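Local coordinates for ApRick protease (Rickettsia conorii, PDB 5C9F), which probably acts as an aspartic-type endopeptidase, this chain being the retropepsin-like protease domain of a longer protein predicted to be membrane-bound, at residues 20-24 / 122-126; 27-33 / 49-53; 33-38 / 103-108; 42-47 / 92-98. All coordinates share one frame. Residues are numbered along the deposited sequence.

Contact 1 of 4, residues 20-24 / 122-126; sequences HFYIN and DLLIL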
loop_
_atom_site.group_PDB
_atom_site.type_symbol
_atom_site.label_atom_id
_atom_site.label_comp_id
_atom_site.label_asym_id
_atom_site.label_seq_id
_atom_site.Cartn_x
_atom_site.Cartn_y
_atom_site.Cartn_z
ATOM N N HIS A 20 24.495 -5.149 16.502
ATOM C CA HIS A 20 23.133 -4.772 16.897
ATOM C C HIS A 20 22.442 -3.864 15.891
ATOM O O HIS A 20 23.073 -3.277 15.046
ATOM C CB HIS A 20 23.146 -4.096 18.240
ATOM C CG HIS A 20 23.743 -4.925 19.324
ATOM N ND1 HIS A 20 23.222 -6.144 19.694
ATOM C CD2 HIS A 20 24.847 -4.733 20.095
ATOM C CE1 HIS A 20 23.960 -6.656 20.669
ATOM N NE2 HIS A 20 24.952 -5.823 20.927
ATOM N N PHE A 21 21.109 -3.881 15.916
ATOM C CA PHE A 21 20.341 -2.957 15.173
ATOM C C PHE A 21 19.881 -1.841 16.088
ATOM O O PHE A 21 19.408 -2.102 17.236
ATOM C CB PHE A 21 19.086 -3.618 14.557
ATOM C CG PHE A 21 19.376 -4.656 13.552
ATOM C CD1 PHE A 21 19.678 -4.308 12.243
ATOM C CD2 PHE A 21 19.343 -5.992 13.895
ATOM C CE1 PHE A 21 19.948 -5.275 11.315
ATOM C CE2 PHE A 21 19.613 -6.977 12.958
ATOM C CZ PHE A 21 19.912 -6.614 11.669
ATOM N N TYR A 22 20.020 -0.602 15.614
ATOM C CA TYR A 22 19.522 0.538 16.346
ATOM C C TYR A 22 18.476 1.259 15.533
ATOM O O TYR A 22 18.568 1.330 14.316
ATOM C CB TYR A 22 20.687 1.506 16.717
ATOM C CG TYR A 22 21.765 0.850 17.556
ATOM C CD1 TYR A 22 21.677 0.809 18.945
ATOM C CD2 TYR A 22 22.800 0.203 16.979
ATOM C CE1 TYR A 22 22.633 0.169 19.717
ATOM C CE2 TYR A 22 23.773 -0.434 17.764
ATOM C CZ TYR A 22 23.668 -0.436 19.123
ATOM O OH TYR A 22 24.610 -1.035 19.895
ATOM N N ILE A 23 17.509 1.850 16.237
ATOM C CA ILE A 23 16.443 2.623 15.600
ATOM C C ILE A 23 16.140 3.872 16.421
ATOM O O ILE A 23 16.053 3.804 17.634
ATOM C CB ILE A 23 15.070 1.902 15.581
ATOM C CG1 ILE A 23 15.160 0.497 15.065
ATOM C CG2 ILE A 23 14.130 2.696 14.694
ATOM C CD1 ILE A 23 13.823 -0.213 15.242
ATOM N N ASN A 24 16.039 4.988 15.732
ATOM C CA ASN A 24 15.668 6.274 16.327
ATOM C C ASN A 24 14.153 6.404 16.216
ATOM O O ASN A 24 13.564 6.130 15.173
ATOM C CB ASN A 24 16.353 7.412 15.573
ATOM C CG ASN A 24 17.821 7.442 15.819
ATOM O OD1 ASN A 24 18.277 7.297 16.959
ATOM N ND2 ASN A 24 18.580 7.582 14.777
ATOM N N ASP A 122 21.982 -8.959 7.692
ATOM C CA ASP A 122 22.466 -7.662 8.224
ATOM C C ASP A 122 21.502 -6.525 7.979
ATOM O O ASP A 122 21.890 -5.370 8.094
ATOM C CB ASP A 122 23.870 -7.299 7.739
ATOM C CG ASP A 122 24.896 -8.275 8.232
ATOM O OD1 ASP A 122 24.682 -8.861 9.328
ATOM O OD2 ASP A 122 25.888 -8.490 7.523
ATOM N N LEU A 123 20.239 -6.846 7.670
ATOM C CA LEU A 123 19.176 -5.815 7.500
ATOM C C LEU A 123 17.957 -6.105 8.317
ATOM O O LEU A 123 17.530 -7.256 8.453
ATOM C CB LEU A 123 18.670 -5.781 6.072
ATOM C CG LEU A 123 19.626 -5.344 5.009
ATOM C CD1 LEU A 123 18.942 -5.478 3.647
ATOM C CD2 LEU A 123 20.120 -3.915 5.272
ATOM N N LEU A 124 17.399 -5.042 8.886
ATOM C CA LEU A 124 16.135 -5.129 9.616
ATOM C C LEU A 124 15.153 -4.339 8.784
ATOM O O LEU A 124 15.417 -3.186 8.448
ATOM C CB LEU A 124 16.310 -4.534 11.001
ATOM C CG LEU A 124 15.062 -4.006 11.771
ATOM C CD1 LEU A 124 14.126 -5.121 12.031
ATOM C CD2 LEU A 124 15.506 -3.427 13.101
ATOM N N ILE A 125 14.011 -4.943 8.480
ATOM C CA ILE A 125 13.022 -4.331 7.608
ATOM C C ILE A 125 11.680 -4.284 8.349
ATOM O O ILE A 125 11.153 -5.316 8.797
ATOM C CB ILE A 125 12.879 -5.109 6.282
ATOM C CG1 ILE A 125 14.234 -5.205 5.560
ATOM C CG2 ILE A 125 11.831 -4.454 5.405
ATOM C CD1 ILE A 125 14.808 -6.600 5.453
ATOM N N LEU A 126 11.197 -3.069 8.568
ATOM C CA LEU A 126 9.869 -2.846 9.167
ATOM C C LEU A 126 8.936 -2.312 8.064
ATOM O O LEU A 126 9.269 -1.347 7.406
ATOM C CB LEU A 126 9.945 -1.826 10.223
ATOM C CG LEU A 126 10.932 -2.196 11.362
ATOM C CD1 LEU A 126 11.095 -1.042 12.309
ATOM C CD2 LEU A 126 10.466 -3.406 12.127
#
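The Phe-21 ring lies over the side chain of Leu-124. Leu-124 CB sits 3.9 Å from the ring centroid and 22° off its normal, a CH-pi contact over the face, and Phe-21 CD1 comes within 3.6 Å of that same CB. The ring also reaches the backbone: Phe-21 CE1 is 3.5 Å from Leu-124 N and, at the ring edge, 3.8 Å from Asp-122 O. Two residues on, Ile-23 repeats the inward direction of Phe-21, its CD1 lying 4.2 Å from Leu-124 CD2 and 4.1 Å from Leu-126 CD1. No hydrogen bond joins the segments, and the nearest CA atoms, those of Phe-21 and Leu-124, are 7.3 Å apart. That spacing identifies apolar packing between two sheets rather than pairing within one. Segment 20-24, on the mixed sheet of the protease domain, is hydrogen-bonded to strand 30-36 through Phe-21 with Val-36 and Ile-23 with Phe-34. Strand 123-131 is the middle member of a three-stranded antiparallel sheet, between 2-14 and 116-120; Phe-117 and Ile-119 of the latter also pack on Leu-124, while Leu-123, directed away from segment 20-24, meets Ile-12 of the second subunit.

Contact 2 of 4, residues 27-33 / 49-53; sequences VNNVKIK and DAQKL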
loop_
_atom_site.group_PDB
_atom_site.type_symbol
_atom_site.label_atom_id
_atom_site.label_comp_id
_atom_site.label_asym_id
_atom_site.label_seq_id
_atom_site.Cartn_x
_atom_site.Cartn_y
_atom_site.Cartn_z
ATOM N N VAL A 27 9.590 9.766 20.661
ATOM C CA VAL A 27 8.735 9.359 21.826
ATOM C C VAL A 27 8.266 10.667 22.451
ATOM O O VAL A 27 9.091 11.456 22.918
ATOM C CB VAL A 27 9.530 8.516 22.799
ATOM C CG1 VAL A 27 8.656 8.059 23.944
ATOM C CG2 VAL A 27 10.142 7.293 22.088
ATOM N N ASN A 28 6.944 10.905 22.397
ATOM C CA ASN A 28 6.355 12.148 22.859
ATOM C C ASN A 28 7.119 13.342 22.293
ATOM O O ASN A 28 7.537 14.229 23.020
ATOM C CB ASN A 28 6.334 12.201 24.389
ATOM C CG ASN A 28 5.593 11.049 24.988
ATOM O OD1 ASN A 28 4.746 10.404 24.325
ATOM N ND2 ASN A 28 5.932 10.728 26.247
ATOM N N ASN A 29 7.378 13.282 20.996
ATOM C CA ASN A 29 8.037 14.379 20.278
ATOM C C ASN A 29 9.562 14.431 20.481
ATOM O O ASN A 29 10.175 15.312 19.984
ATOM C CB ASN A 29 7.353 15.800 20.610
ATOM C CG ASN A 29 7.676 16.850 19.568
ATOM O OD1 ASN A 29 8.153 18.025 19.789
ATOM N ND2 ASN A 29 7.378 16.446 18.399
ATOM N N VAL A 30 10.179 13.489 21.194
ATOM C CA VAL A 30 11.607 13.522 21.505
ATOM C C VAL A 30 12.324 12.346 20.844
ATOM O O VAL A 30 11.938 11.199 21.002
ATOM C CB VAL A 30 11.825 13.435 23.031
ATOM C CG1 VAL A 30 13.290 13.422 23.416
ATOM C CG2 VAL A 30 11.086 14.575 23.729
ATOM N N LYS A 31 13.409 12.642 20.165
ATOM C CA LYS A 31 14.197 11.609 19.528
ATOM C C LYS A 31 14.878 10.757 20.561
ATOM O O LYS A 31 15.619 11.284 21.429
ATOM C CB LYS A 31 15.274 12.204 18.635
ATOM C CG LYS A 31 16.005 11.174 17.823
ATOM C CD LYS A 31 17.284 11.829 17.263
ATOM C CE LYS A 31 17.960 10.989 16.204
ATOM N NZ LYS A 31 19.155 11.745 15.739
ATOM N N ILE A 32 14.631 9.439 20.499
ATOM C CA ILE A 32 15.276 8.496 21.405
ATOM C C ILE A 32 15.897 7.425 20.540
ATOM O O ILE A 32 15.274 6.939 19.615
ATOM C CB ILE A 32 14.258 7.821 22.363
ATOM C CG1 ILE A 32 13.510 8.820 23.249
ATOM C CG2 ILE A 32 14.954 6.793 23.252
ATOM C CD1 ILE A 32 14.343 9.505 24.293
ATOM N N LYS A 33 17.107 7.007 20.896
ATOM C CA LYS A 33 17.788 5.918 20.243
ATOM C C LYS A 33 17.554 4.622 20.984
ATOM O O LYS A 33 17.813 4.517 22.165
ATOM C CB LYS A 33 19.278 6.207 20.167
ATOM C CG LYS A 33 19.986 5.234 19.233
ATOM C CD LYS A 33 21.483 5.459 19.268
ATOM C CE LYS A 33 22.152 4.911 18.028
ATOM N NZ LYS A 33 23.633 4.997 18.146
ATOM N N ASP A 49 17.105 8.546 29.514
ATOM C CA ASP A 49 15.993 8.742 28.538
ATOM C C ASP A 49 14.658 9.030 29.244
ATOM O O ASP A 49 13.894 9.882 28.789
ATOM C CB ASP A 49 15.831 7.548 27.621
ATOM C CG ASP A 49 16.955 7.440 26.587
ATOM O OD1 ASP A 49 17.581 8.483 26.293
ATOM O OD2 ASP A 49 17.176 6.325 26.047
ATOM N N ALA A 50 14.387 8.346 30.362
ATOM C CA ALA A 50 13.168 8.624 31.108
ATOM C C ALA A 50 13.151 10.074 31.562
ATOM O O ALA A 50 12.126 10.770 31.423
ATOM C CB ALA A 50 13.049 7.724 32.336
ATOM N N GLN A 51 14.305 10.560 32.036
ATOM C CA GLN A 51 14.403 11.968 32.456
ATOM C C GLN A 51 14.280 12.944 31.262
ATOM O O GLN A 51 13.577 13.936 31.372
ATOM C CB GLN A 51 15.716 12.202 33.186
ATOM C CG GLN A 51 15.730 11.519 34.510
ATOM C CD GLN A 51 17.064 11.593 35.191
ATOM O OE1 GLN A 51 18.071 11.238 34.624
ATOM N NE2 GLN A 51 17.078 12.164 36.371
ATOM N N LYS A 52 14.879 12.638 30.126
ATOM C CA LYS A 52 14.603 13.417 28.884
ATOM C C LYS A 52 13.120 13.517 28.538
ATOM O O LYS A 52 12.689 14.522 27.999
ATOM C CB LYS A 52 15.204 12.796 27.646
ATOM C CG LYS A 52 16.711 12.823 27.568
ATOM C CD LYS A 52 17.098 12.229 26.173
ATOM C CE LYS A 52 17.100 13.332 25.126
ATOM N NZ LYS A 52 16.915 12.768 23.768
ATOM N N LEU A 53 12.363 12.460 28.857
ATOM C CA LEU A 53 10.954 12.431 28.546
ATOM C C LEU A 53 10.116 13.050 29.677
ATOM O O LEU A 53 8.878 13.057 29.613
ATOM C CB LEU A 53 10.494 10.995 28.288
ATOM C CG LEU A 53 11.093 10.403 27.007
ATOM C CD1 LEU A 53 10.698 8.956 26.873
ATOM C CD2 LEU A 53 10.717 11.167 25.733
HETATM O O HOH W 1 7.354 12.828 27.574
HETATM O O HOH W 2 18.770 5.230 24.532
#
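The two-residue beta hairpin of strands 22-27 and 30-36, in the mixed sheet of the protease domain, packs against the C-terminal end of helix 47-52. Its type I' turn, Val-27 to Val-30, is closed by reciprocal bonds, Val-27 N to Val-30 O at 2.8 Å and Val-30 N to Val-27 O at 2.9 Å, with positive phi at Asn-28 (48°) and Asn-29 (79°), as that turn requires. Leu-53, the residue with the largest area buried (92 Å²), is the first to leave helical geometry. Its CA-to-CB bond points sideways, yet its methyls come in to the hairpin: CD1 is 3.7 Å from Val-27 CG1, and CD2 is 3.7 Å from Val-30 CB and 4.2 Å from Ile-32 CD1. Ile-32 (62 Å²) continues the hairpin's apolar side, while its CG2 lies 3.6 Å from the carboxylate oxygen Asp-49 OD2. Lys-52 (54 Å²) runs along the margin, with NZ 3.7 Å from Val-30 CG1 and 3.1 Å from Lys-31 O. Asp-49 OD2 is also hydrogen-bonded to Ser-104 OG, tying the helix to strand 104-106 of the same sheet. One water bridges the segments near each end: one donates to Lys-33 O (2.7 Å) and Asp-49 OD2 (2.5 Å), and another accepts from Asn-28 ND2 at 2.9 Å and donates to Leu-53 O at 2.6 Å.

Contact 3 of 4, residues 33-38 / 103-108; sequences KFMVDT and ISLLGM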
loop_
_atom_site.group_PDB
_atom_site.type_symbol
_atom_site.label_atom_id
_atom_site.label_comp_id
_atom_site.label_asym_id
_atom_site.label_seq_id
_atom_site.Cartn_x
_atom_site.Cartn_y
_atom_site.Cartn_z
ATOM N N LYS A 33 17.107 7.007 20.896
ATOM C CA LYS A 33 17.788 5.918 20.243
ATOM C C LYS A 33 17.554 4.622 20.984
ATOM O O LYS A 33 17.813 4.517 22.165
ATOM C CB LYS A 33 19.278 6.207 20.167
ATOM C CG LYS A 33 19.986 5.234 19.233
ATOM C CD LYS A 33 21.483 5.459 19.268
ATOM C CE LYS A 33 22.152 4.911 18.028
ATOM N NZ LYS A 33 23.633 4.997 18.146
ATOM N N PHE A 34 17.024 3.633 20.283
ATOM C CA PHE A 34 16.790 2.308 20.847
ATOM C C PHE A 34 17.657 1.281 20.203
ATOM O O PHE A 34 17.965 1.371 18.995
ATOM C CB PHE A 34 15.353 1.865 20.573
ATOM C CG PHE A 34 14.350 2.623 21.333
ATOM C CD1 PHE A 34 14.109 2.315 22.653
ATOM C CD2 PHE A 34 13.670 3.691 20.759
ATOM C CE1 PHE A 34 13.198 3.076 23.402
ATOM C CE2 PHE A 34 12.727 4.423 21.479
ATOM C CZ PHE A 34 12.491 4.123 22.803
ATOM N N MET A 35 18.071 0.302 20.990
ATOM C CA MET A 35 18.596 -0.933 20.469
ATOM C C MET A 35 17.444 -1.931 20.349
ATOM O O MET A 35 16.657 -2.082 21.284
ATOM C CB MET A 35 19.663 -1.483 21.397
ATOM C CG MET A 35 20.381 -2.721 20.839
ATOM S SD MET A 35 21.780 -3.228 21.872
ATOM C CE MET A 35 20.915 -4.123 23.105
ATOM N N VAL A 36 17.331 -2.575 19.196
ATOM C CA VAL A 36 16.348 -3.673 19.009
ATOM C C VAL A 36 16.784 -4.927 19.799
ATOM O O VAL A 36 17.948 -5.317 19.755
ATOM C CB VAL A 36 16.221 -4.035 17.533
ATOM C CG1 VAL A 36 15.287 -5.246 17.353
ATOM C CG2 VAL A 36 15.726 -2.821 16.774
ATOM N N ASP A 37 15.873 -5.463 20.610
ATOM C CA ASP A 37 16.124 -6.665 21.442
ATOM C C ASP A 37 14.907 -7.568 21.358
ATOM O O ASP A 37 13.870 -7.250 21.955
ATOM C CB ASP A 37 16.365 -6.248 22.887
ATOM C CG ASP A 37 16.872 -7.393 23.752
ATOM O OD1 ASP A 37 16.885 -8.548 23.279
ATOM O OD2 ASP A 37 17.264 -7.141 24.921
ATOM N N THR A 38 14.985 -8.621 20.529
ATOM C CA THR A 38 13.900 -9.612 20.321
ATOM C C THR A 38 13.648 -10.454 21.587
ATOM O O THR A 38 12.605 -11.036 21.692
ATOM C CB THR A 38 14.184 -10.574 19.122
ATOM O OG1 THR A 38 15.494 -11.142 19.262
ATOM C CG2 THR A 38 14.085 -9.859 17.796
ATOM N N ILE A 103 21.643 1.434 26.958
ATOM C CA ILE A 103 20.828 2.038 25.918
ATOM C C ILE A 103 19.422 1.491 26.005
ATOM O O ILE A 103 19.200 0.307 26.362
ATOM C CB ILE A 103 21.444 1.765 24.527
ATOM C CG1 ILE A 103 20.729 2.573 23.484
ATOM C CG2 ILE A 103 21.370 0.296 24.209
ATOM C CD1 ILE A 103 21.475 2.725 22.194
ATOM N N SER A 104 18.445 2.344 25.697
ATOM C CA SER A 104 17.089 1.923 25.771
ATOM C C SER A 104 16.812 0.826 24.782
ATOM O O SER A 104 17.444 0.784 23.716
ATOM C CB SER A 104 16.170 3.106 25.533
ATOM O OG SER A 104 16.279 3.978 26.609
ATOM N N LEU A 105 15.846 -0.031 25.108
ATOM C CA LEU A 105 15.547 -1.208 24.344
ATOM C C LEU A 105 14.160 -1.149 23.802
ATOM O O LEU A 105 13.218 -0.905 24.511
ATOM C CB LEU A 105 15.680 -2.496 25.202
ATOM C CG LEU A 105 17.045 -2.726 25.892
ATOM C CD1 LEU A 105 17.014 -3.965 26.775
ATOM C CD2 LEU A 105 18.165 -2.830 24.872
ATOM N N LEU A 106 14.041 -1.531 22.552
ATOM C CA LEU A 106 12.767 -1.727 21.927
ATOM C C LEU A 106 12.591 -3.219 21.782
ATOM O O LEU A 106 13.427 -3.919 21.188
ATOM C CB LEU A 106 12.877 -1.097 20.523
ATOM C CG LEU A 106 11.611 -0.697 19.808
ATOM C CD1 LEU A 106 12.021 0.145 18.600
ATOM C CD2 LEU A 106 10.899 -1.930 19.359
ATOM N N GLY A 107 11.456 -3.708 22.230
ATOM C CA GLY A 107 11.244 -5.166 22.316
ATOM C C GLY A 107 10.115 -5.629 21.430
ATOM O O GLY A 107 9.603 -4.855 20.594
ATOM N N MET A 108 9.744 -6.890 21.617
ATOM C CA MET A 108 8.784 -7.548 20.750
ATOM C C MET A 108 7.416 -7.004 20.891
ATOM O O MET A 108 6.639 -7.080 19.922
ATOM C CB MET A 108 8.750 -9.073 21.050
ATOM C CG MET A 108 9.988 -9.788 20.611
ATOM S SD MET A 108 10.175 -9.617 18.807
ATOM C CE MET A 108 8.667 -10.264 18.191
HETATM O O HOH W 2 18.770 5.230 24.532
#
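Three near-linear backbone hydrogen bonds join these parallel strands: Met-35 N to Ser-104 O (2.8 Å, 164°), Leu-106 N to Met-35 O (3.0 Å, 169°) and Asp-37 N to Leu-106 O (2.9 Å, 164°). A CA-H...O contact, Gly-107 CA to Asp-37 O at 3.4 Å, carries the association past the last bond, and a water links Lys-33 O (2.7 Å) with Ser-104 N (3.1 Å) at the other end. The short axes cross at -55°, a strong twist. On one face Phe-34 CB meets Leu-106 CB at 3.9 Å; on the other, Met-35 CB packs on Ile-103 CG2 (3.7 Å) and Met-35 CE on Leu-105 CD2 (3.5 Å). Asp-37, Thr-38 and Gly-39 form the Asp-Thr-Gly signature of aspartic proteases, so Asp-37 is probably the catalytic aspartate. Leu-105 also bonds through its backbone to Ala-44, so strand 104-106, leading into Gly-107, runs between the Asp-37 limb and strand 43-45, consistent with the psi motif of retropepsin-like proteases.

Contact 4 of 4, residues 42-47 / 92-98; sequences DIALTK and IKGHVGL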
loop_
_atom_site.group_PDB
_atom_site.type_symbol
_atom_site.label_atom_id
_atom_site.label_comp_id
_atom_site.label_asym_id
_atom_site.label_seq_id
_atom_site.Cartn_x
_atom_site.Cartn_y
_atom_site.Cartn_z
ATOM N N ASP A 42 8.373 -5.398 26.660
ATOM C CA ASP A 42 8.011 -3.960 26.605
ATOM C C ASP A 42 9.269 -3.159 26.451
ATOM O O ASP A 42 10.413 -3.716 26.493
ATOM C CB ASP A 42 7.123 -3.535 27.810
ATOM C CG ASP A 42 7.846 -3.645 29.144
ATOM O OD1 ASP A 42 8.571 -4.615 29.375
ATOM O OD2 ASP A 42 7.758 -2.737 29.983
ATOM N N ILE A 43 9.100 -1.878 26.156
ATOM C CA ILE A 43 10.248 -0.986 26.047
ATOM C C ILE A 43 10.946 -0.837 27.372
ATOM O O ILE A 43 10.286 -0.695 28.445
ATOM C CB ILE A 43 9.825 0.365 25.551
ATOM C CG1 ILE A 43 9.568 0.270 24.051
ATOM C CG2 ILE A 43 10.885 1.434 25.832
ATOM C CD1 ILE A 43 8.927 1.489 23.491
ATOM N N ALA A 44 12.262 -0.881 27.320
ATOM C CA ALA A 44 13.070 -0.603 28.510
ATOM C C ALA A 44 13.813 0.717 28.331
ATOM O O ALA A 44 14.637 0.855 27.449
ATOM C CB ALA A 44 14.054 -1.743 28.736
ATOM N N LEU A 45 13.489 1.708 29.137
ATOM C CA LEU A 45 14.124 3.001 29.017
ATOM C C LEU A 45 15.251 3.153 30.035
ATOM O O LEU A 45 15.083 2.828 31.203
ATOM C CB LEU A 45 13.109 4.125 29.264
ATOM C CG LEU A 45 12.075 4.602 28.307
ATOM C CD1 LEU A 45 11.437 5.857 28.887
ATOM C CD2 LEU A 45 12.726 4.916 26.962
ATOM N N THR A 46 16.347 3.748 29.614
ATOM C CA THR A 46 17.371 4.117 30.559
ATOM C C THR A 46 16.815 5.181 31.463
ATOM O O THR A 46 15.906 5.932 31.112
ATOM C CB THR A 46 18.658 4.674 29.881
ATOM O OG1 THR A 46 18.340 5.886 29.172
ATOM C CG2 THR A 46 19.230 3.662 28.908
ATOM N N LYS A 47 17.396 5.288 32.645
ATOM C CA LYS A 47 17.057 6.421 33.523
ATOM C C LYS A 47 17.245 7.776 32.839
ATOM O O LYS A 47 16.363 8.717 32.934
ATOM C CB LYS A 47 17.915 6.366 34.833
ATOM C CG LYS A 47 17.591 5.199 35.737
ATOM C CD LYS A 47 18.123 5.443 37.172
ATOM C CE LYS A 47 19.625 5.838 37.239
ATOM N NZ LYS A 47 20.453 5.133 38.290
ATOM N N ILE A 92 2.122 2.994 24.555
ATOM C CA ILE A 92 3.001 1.896 24.443
ATOM C C ILE A 92 3.615 1.659 25.812
ATOM O O ILE A 92 4.075 2.567 26.513
ATOM C CB ILE A 92 4.119 2.198 23.432
ATOM C CG1 ILE A 92 3.475 2.454 22.060
ATOM C CG2 ILE A 92 5.197 1.088 23.428
ATOM C CD1 ILE A 92 2.568 1.311 21.619
ATOM N N LYS A 93 3.617 0.394 26.191
ATOM C CA LYS A 93 4.098 -0.011 27.526
ATOM C C LYS A 93 5.599 0.067 27.579
ATOM O O LYS A 93 6.305 -0.383 26.661
ATOM C CB LYS A 93 3.670 -1.466 27.800
ATOM C CG LYS A 93 3.224 -1.770 29.219
ATOM C CD LYS A 93 3.307 -3.273 29.524
ATOM C CE LYS A 93 2.979 -3.590 30.976
ATOM N NZ LYS A 93 1.512 -3.558 31.244
ATOM N N GLY A 94 6.097 0.497 28.735
ATOM C CA GLY A 94 7.527 0.464 28.997
ATOM C C GLY A 94 7.798 0.398 30.462
ATOM O O GLY A 94 6.883 0.309 31.290
ATOM N N HIS A 95 9.065 0.410 30.814
ATOM C CA HIS A 95 9.434 0.489 32.185
ATOM C C HIS A 95 10.801 1.131 32.262
ATOM O O HIS A 95 11.526 1.193 31.278
ATOM C CB HIS A 95 9.504 -0.900 32.832
ATOM C CG HIS A 95 10.558 -1.784 32.229
ATOM N ND1 HIS A 95 10.274 -2.674 31.229
ATOM C CD2 HIS A 95 11.880 -1.949 32.515
ATOM C CE1 HIS A 95 11.370 -3.350 30.913
ATOM N NE2 HIS A 95 12.357 -2.927 31.671
ATOM N N VAL A 96 11.105 1.682 33.423
ATOM C CA VAL A 96 12.441 2.239 33.675
ATOM C C VAL A 96 13.131 1.545 34.820
ATOM O O VAL A 96 12.554 1.386 35.909
ATOM C CB VAL A 96 12.448 3.783 33.774
ATOM C CG1 VAL A 96 11.118 4.359 34.135
ATOM C CG2 VAL A 96 13.579 4.291 34.608
ATOM N N GLY A 97 14.354 1.100 34.547
ATOM C CA GLY A 97 15.160 0.415 35.518
ATOM C C GLY A 97 15.862 1.423 36.456
ATOM O O GLY A 97 15.681 2.635 36.344
ATOM N N LEU A 98 16.650 0.907 37.389
ATOM C CA LEU A 98 17.380 1.709 38.397
ATOM C C LEU A 98 18.778 2.011 37.940
ATOM O O LEU A 98 19.473 2.815 38.550
ATOM C CB LEU A 98 17.407 0.993 39.750
ATOM C CG LEU A 98 16.101 1.004 40.555
ATOM C CD1 LEU A 98 16.211 0.208 41.850
ATOM C CD2 LEU A 98 15.720 2.461 40.855
#
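A buried histidine-carboxylate hydrogen bond links side chains of two segments paired through parallel strands, 43-45 and 92-97: His-95 ND1 donates to Asp-42 OD2 at 2.8 Å and 171°, with the carboxylate oxygen near the plane of the ring. Ala-44 CA lies over the ring face, 4.1 Å from its centroid and 18° off the normal, a CH-pi contact. The backbones are bonded by Ile-43 N to Lys-93 O (3.2 Å), His-95 N to Ile-43 O (2.9 Å, bent to 141°) and Leu-45 N to His-95 O (2.9 Å, 176°). At Gly-94 the strands draw together to 4.3 Å between its CA and that of Ile-43; an ideal CB on the glycine would stand only 3.1 Å from Ile-43 O. Ile-43 CD1 adds an apolar contact to Ile-92 CG2 at 3.8 Å. Beyond the strand, Lys-47 NZ donates to Leu-98 O at a short 2.5 Å. Tyr-66 bonds to Asp-42 OD1 through its hydroxyl and stacks on His-95, completing a polar cluster. Since ND1 is the donor, it carries a proton, and the bond to Asp-42 gives this strand pair of the protease fold a side-chain connection alongside its backbone bonds.

In the fold
Contacts 2, 3 and 4 belong to the retropepsin-like core, and all four contacts reach one mixed beta-sheet. Along the chain, the loop closed by contact 1 encloses the others, contact 4 lies within the loop closed by contact 3, and contact 2 crosses both. Contacts 2 and 3 share strand 30-36, Lys-33 and a water. The centre of contact 3 lies about 10 Å from those of contacts 1 and 4 and 14 Å from that of contact 2. Strand 104-106, paired with 30-36 in contact 3, also meets 43-45 through a probable hydrogen bond, Leu-105 N to Ala-44 O at 2.8 Å. The segment carrying the probable catalytic aspartate thus lies among interleaved segments, while contact 1 packs the terminal strands' sheet against the mixed sheet.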